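Local atomic coordinates of inositol-1-monophosphatase (PDB entry 5ZHH), a protein that probably hydrolyses inositol monophosphates to free myo-inositol and inorganic phosphate. Residues A[144-149]-A[202-207]; A[155-160]-A[192-197]. All coordinates share one frame; numbering follows the deposited sequence.

Contact 1: residues A[144-149]-A[202-207]; sequences KVSDTS and RVDGYW
Ser146 and Asp204 bring the two backbones nearest, with their CA atoms 6.2 Å apart, where the irregular chain 144-149 passes the turn that leads into strand 205-208. That strand belongs to the smaller, mixed sheet of the alternating alpha-beta fold of inositol monophosphatases, and the contact ties the loop between strands 141-142 and 156-158 to the start of strand 205-208. Two hydroxyls converge on one carboxylate oxygen. Ser146 OG donates to Asp204 OD1 in a very short bond of 2.5 Å, and Thr148 OG1 donates to the same oxygen at 2.7 Å. The threonine comes in from above the carboxylate plane, 55° out of it, and its side chain crosses that of Asp204 at about a right angle. With OG1 beside its own backbone N (chi1 -51°), Thr148 leaves CG2 to rest 3.7 Å from Asp204 OD2. That second oxygen accepts from the backbone N of Leu155, which, with the two hydroxyls, should restrict the rotation of the carboxylate. Asn249 reinforces the loop side, its ND2 hydrogen-bonding to Ser146 OG and Thr148 O, while His97 of the second subunit packs on Asp204. A single water links the backbones beside the carboxylate: it accepts from Ser146 N and donates to Val203 O, 2.9 Å from each of these two atoms.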
# COMPACT_ATOMS: atom_id res chain seq x y z
N LYS A 144 15.57 11.46 -10.17
CA LYS A 144 16.83 12.00 -10.66
C LYS A 144 17.97 11.47 -9.80
O LYS A 144 17.77 11.11 -8.63
CB LYS A 144 16.81 13.53 -10.67
CG LYS A 144 16.65 14.17 -9.31
CD LYS A 144 16.58 15.68 -9.43
CE LYS A 144 16.47 16.35 -8.07
NZ LYS A 144 16.52 17.83 -8.19
N VAL A 145 19.16 11.39 -10.40
CA VAL A 145 20.35 10.94 -9.68
C VAL A 145 20.69 11.92 -8.56
O VAL A 145 20.24 13.07 -8.53
CB VAL A 145 21.55 10.74 -10.62
CG1 VAL A 145 21.27 9.68 -11.68
CG2 VAL A 145 21.94 12.06 -11.27
N SER A 146 21.53 11.45 -7.63
CA SER A 146 21.99 12.24 -6.51
C SER A 146 23.02 13.29 -6.95
O SER A 146 23.54 13.26 -8.07
CB SER A 146 22.60 11.34 -5.44
OG SER A 146 23.81 10.79 -5.92
N ASP A 147 23.33 14.20 -6.03
CA ASP A 147 24.31 15.25 -6.27
C ASP A 147 25.66 14.93 -5.67
O ASP A 147 26.58 15.74 -5.79
CB ASP A 147 23.82 16.60 -5.73
CG ASP A 147 22.65 17.17 -6.52
OD1 ASP A 147 22.68 17.06 -7.77
OD2 ASP A 147 21.72 17.74 -5.90
N THR A 148 25.79 13.77 -5.02
CA THR A 148 27.02 13.42 -4.33
C THR A 148 28.21 13.52 -5.27
O THR A 148 28.22 12.94 -6.36
CB THR A 148 26.92 11.99 -3.78
OG1 THR A 148 25.70 11.86 -3.03
CG2 THR A 148 28.11 11.69 -2.88
N SER A 149 29.23 14.27 -4.83
CA SER A 149 30.41 14.51 -5.63
C SER A 149 31.69 13.94 -5.04
O SER A 149 32.68 13.83 -5.77
CB SER A 149 30.59 16.02 -5.88
OG SER A 149 30.66 16.75 -4.66
N ARG A 202 19.09 6.76 -4.54
CA ARG A 202 19.22 6.04 -3.28
C ARG A 202 20.65 5.56 -3.04
O ARG A 202 21.05 5.35 -1.89
CB ARG A 202 18.27 4.86 -3.25
CG ARG A 202 16.80 5.27 -3.10
CD ARG A 202 15.88 4.11 -3.45
NE ARG A 202 14.47 4.49 -3.37
CZ ARG A 202 13.46 3.65 -3.56
NH1 ARG A 202 12.21 4.08 -3.48
NH2 ARG A 202 13.70 2.38 -3.85
N VAL A 203 21.41 5.35 -4.11
CA VAL A 203 22.85 5.16 -4.04
C VAL A 203 23.47 6.08 -5.08
O VAL A 203 22.80 6.60 -5.97
CB VAL A 203 23.28 3.69 -4.29
CG1 VAL A 203 22.78 2.80 -3.18
CG2 VAL A 203 22.76 3.20 -5.62
N ASP A 204 24.78 6.28 -4.95
CA ASP A 204 25.48 7.19 -5.85
C ASP A 204 26.17 6.47 -7.00
O ASP A 204 26.53 7.12 -7.98
CB ASP A 204 26.51 8.00 -5.05
CG ASP A 204 25.87 8.71 -3.87
OD1 ASP A 204 24.91 9.49 -4.09
OD2 ASP A 204 26.31 8.47 -2.74
N GLY A 205 26.33 5.16 -6.91
CA GLY A 205 27.06 4.45 -7.94
C GLY A 205 26.98 2.95 -7.73
O GLY A 205 26.73 2.47 -6.62
N TYR A 206 27.22 2.23 -8.81
CA TYR A 206 27.08 0.79 -8.87
C TYR A 206 28.11 0.27 -9.87
O TYR A 206 28.35 0.90 -10.90
CB TYR A 206 25.65 0.41 -9.28
CG TYR A 206 25.48 -0.96 -9.92
CD1 TYR A 206 25.66 -2.13 -9.18
CD2 TYR A 206 25.15 -1.08 -11.27
CE1 TYR A 206 25.51 -3.38 -9.77
CE2 TYR A 206 25.00 -2.33 -11.86
CZ TYR A 206 25.18 -3.46 -11.11
OH TYR A 206 25.04 -4.69 -11.71
N TRP A 207 28.76 -0.84 -9.53
CA TRP A 207 29.65 -1.52 -10.47
C TRP A 207 29.50 -3.02 -10.28
O TRP A 207 29.19 -3.48 -9.18
CB TRP A 207 31.11 -1.09 -10.30
CG TRP A 207 31.84 -1.83 -9.23
CD1 TRP A 207 32.65 -2.93 -9.39
CD2 TRP A 207 31.82 -1.55 -7.83
NE1 TRP A 207 33.14 -3.33 -8.17
CE2 TRP A 207 32.65 -2.50 -7.19
CE3 TRP A 207 31.20 -0.57 -7.04
CZ2 TRP A 207 32.86 -2.52 -5.81
CZ3 TRP A 207 31.40 -0.59 -5.67
CH2 TRP A 207 32.23 -1.56 -5.07
O HOH W 1 22.31 8.65 -7.94

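Contact 2: residues A[155-160]-A[192-197]; sequences LLVTGF and ALDLAH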
# COMPACT_ATOMS: atom_id res chain seq x y z
N LEU A 155 27.46 6.42 -1.17
CA LEU A 155 26.95 5.09 -0.86
C LEU A 155 26.89 4.33 -2.17
O LEU A 155 26.29 4.82 -3.14
CB LEU A 155 25.56 5.16 -0.21
CG LEU A 155 24.95 3.82 0.24
CD1 LEU A 155 25.78 3.19 1.36
CD2 LEU A 155 23.50 3.99 0.67
N LEU A 156 27.53 3.17 -2.22
CA LEU A 156 27.62 2.39 -3.44
C LEU A 156 26.94 1.04 -3.26
O LEU A 156 26.50 0.68 -2.17
CB LEU A 156 29.09 2.20 -3.85
CG LEU A 156 29.95 3.46 -3.94
CD1 LEU A 156 31.38 3.06 -4.35
CD2 LEU A 156 29.38 4.48 -4.89
N VAL A 157 26.87 0.29 -4.36
CA VAL A 157 26.33 -1.06 -4.34
C VAL A 157 27.07 -1.87 -5.41
O VAL A 157 27.50 -1.33 -6.42
CB VAL A 157 24.79 -1.06 -4.55
CG1 VAL A 157 24.42 -0.39 -5.87
CG2 VAL A 157 24.20 -2.48 -4.45
N THR A 158 27.21 -3.17 -5.16
CA THR A 158 27.88 -4.05 -6.11
C THR A 158 27.31 -5.45 -5.94
O THR A 158 26.42 -5.69 -5.13
CB THR A 158 29.42 -4.03 -5.94
OG1 THR A 158 30.03 -4.66 -7.07
CG2 THR A 158 29.85 -4.76 -4.67
N GLY A 159 27.81 -6.37 -6.77
CA GLY A 159 27.38 -7.75 -6.72
C GLY A 159 28.55 -8.67 -7.03
O GLY A 159 29.65 -8.22 -7.35
N PHE A 160 28.28 -9.98 -6.94
CA PHE A 160 29.31 -10.99 -7.10
C PHE A 160 28.74 -12.11 -7.96
O PHE A 160 27.60 -12.54 -7.77
CB PHE A 160 29.77 -11.49 -5.72
CG PHE A 160 30.25 -10.37 -4.84
CD1 PHE A 160 31.56 -9.92 -4.92
CD2 PHE A 160 29.38 -9.72 -3.98
CE1 PHE A 160 32.00 -8.87 -4.14
CE2 PHE A 160 29.80 -8.67 -3.20
CZ PHE A 160 31.12 -8.24 -3.27
N ALA A 192 19.32 -5.19 -11.63
CA ALA A 192 18.37 -4.24 -12.21
C ALA A 192 17.90 -3.24 -11.16
O ALA A 192 17.85 -2.03 -11.42
CB ALA A 192 17.18 -4.98 -12.82
N LEU A 193 17.57 -3.72 -9.96
CA LEU A 193 17.18 -2.80 -8.89
C LEU A 193 18.34 -1.92 -8.46
O LEU A 193 18.12 -0.76 -8.08
CB LEU A 193 16.61 -3.56 -7.70
CG LEU A 193 15.17 -4.07 -7.92
CD1 LEU A 193 14.68 -4.88 -6.73
CD2 LEU A 193 14.23 -2.90 -8.22
N ASP A 194 19.57 -2.44 -8.50
CA ASP A 194 20.71 -1.59 -8.18
C ASP A 194 20.79 -0.41 -9.15
O ASP A 194 20.97 0.73 -8.72
CB ASP A 194 22.00 -2.40 -8.20
CG ASP A 194 22.07 -3.41 -7.06
OD1 ASP A 194 21.34 -3.23 -6.05
OD2 ASP A 194 22.89 -4.35 -7.13
N LEU A 195 20.60 -0.66 -10.45
CA LEU A 195 20.59 0.43 -11.42
C LEU A 195 19.44 1.40 -11.15
O LEU A 195 19.63 2.62 -11.22
CB LEU A 195 20.48 -0.16 -12.83
CG LEU A 195 21.80 -0.78 -13.31
CD1 LEU A 195 21.55 -1.79 -14.41
CD2 LEU A 195 22.72 0.31 -13.79
N ALA A 196 18.26 0.87 -10.84
CA ALA A 196 17.12 1.72 -10.49
C ALA A 196 17.41 2.56 -9.26
O ALA A 196 16.93 3.70 -9.16
CB ALA A 196 15.88 0.86 -10.28
N HIS A 197 18.17 2.02 -8.30
CA HIS A 197 18.51 2.79 -7.11
C HIS A 197 19.52 3.90 -7.41
O HIS A 197 19.49 4.94 -6.75
CB HIS A 197 19.06 1.87 -6.02
CG HIS A 197 18.03 0.97 -5.41
ND1 HIS A 197 16.72 0.95 -5.82
CD2 HIS A 197 18.14 0.05 -4.42
CE1 HIS A 197 16.05 0.06 -5.11
NE2 HIS A 197 16.89 -0.50 -4.26
O HOH W 2 23.55 -5.85 -5.04
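Val157, on strand 156-158, packs on Asp194 of helix 191-199 in the interior, their CA atoms 6.8 Å apart. Along the helix, Ala192 and Leu193 turn to strand 103-110 of the larger sheet, so this helix lies between the two sheets of the alternating alpha-beta fold. Asp194 carries the contact. Its CG sits beside the backbone N (chi1 -68°), which sends the carboxylate out to the strand, where Val157 CG2 approaches OD1 to 3.4 Å and Val157 CG1 lies 3.9 Å from Asp194 CB. OD1 is hydrogen-bonded to Ser188 OG; a water lies 2.7 Å from Asp194 OD2 and 2.9 Å from Thr158 O and bridges the two. Were Asp194 shortened to an alanine, Ser188 OG would probably lose this acceptor, the water one of its holds, and a gap would open beside the Val157 methyls. Next in sequence, Leu195 points away from the strand and packs on Tyr206. The chemistry is therefore mixed: valine methyls lie against a buried carboxylate that has a serine hydroxyl and a water as polar neighbours, with no direct hydrogen bond from helix to strand.

In the fold
Both contacts hold the smaller sheet, in which strands 156-158 and 205-208 are neighbours, and their centres lie 10 Å apart. Contact 2 is the core one, buried between strand and helix; contact 1 lies farther out, partly buried, at the start of the sheet's middle strand, where residues 202-204 pack against the second subunit. Each centres on an aspartate, but the outer carboxylate is gripped directly by hydroxyls across the contact, whereas the inner one meets methyl groups and reaches the strand's backbone through water. The two are stitched together by probable hydrogen bonds from Asp204 N to Leu155 O (2.8 Å) and between Thr158 OG1 and Trp207 O (2.6 Å).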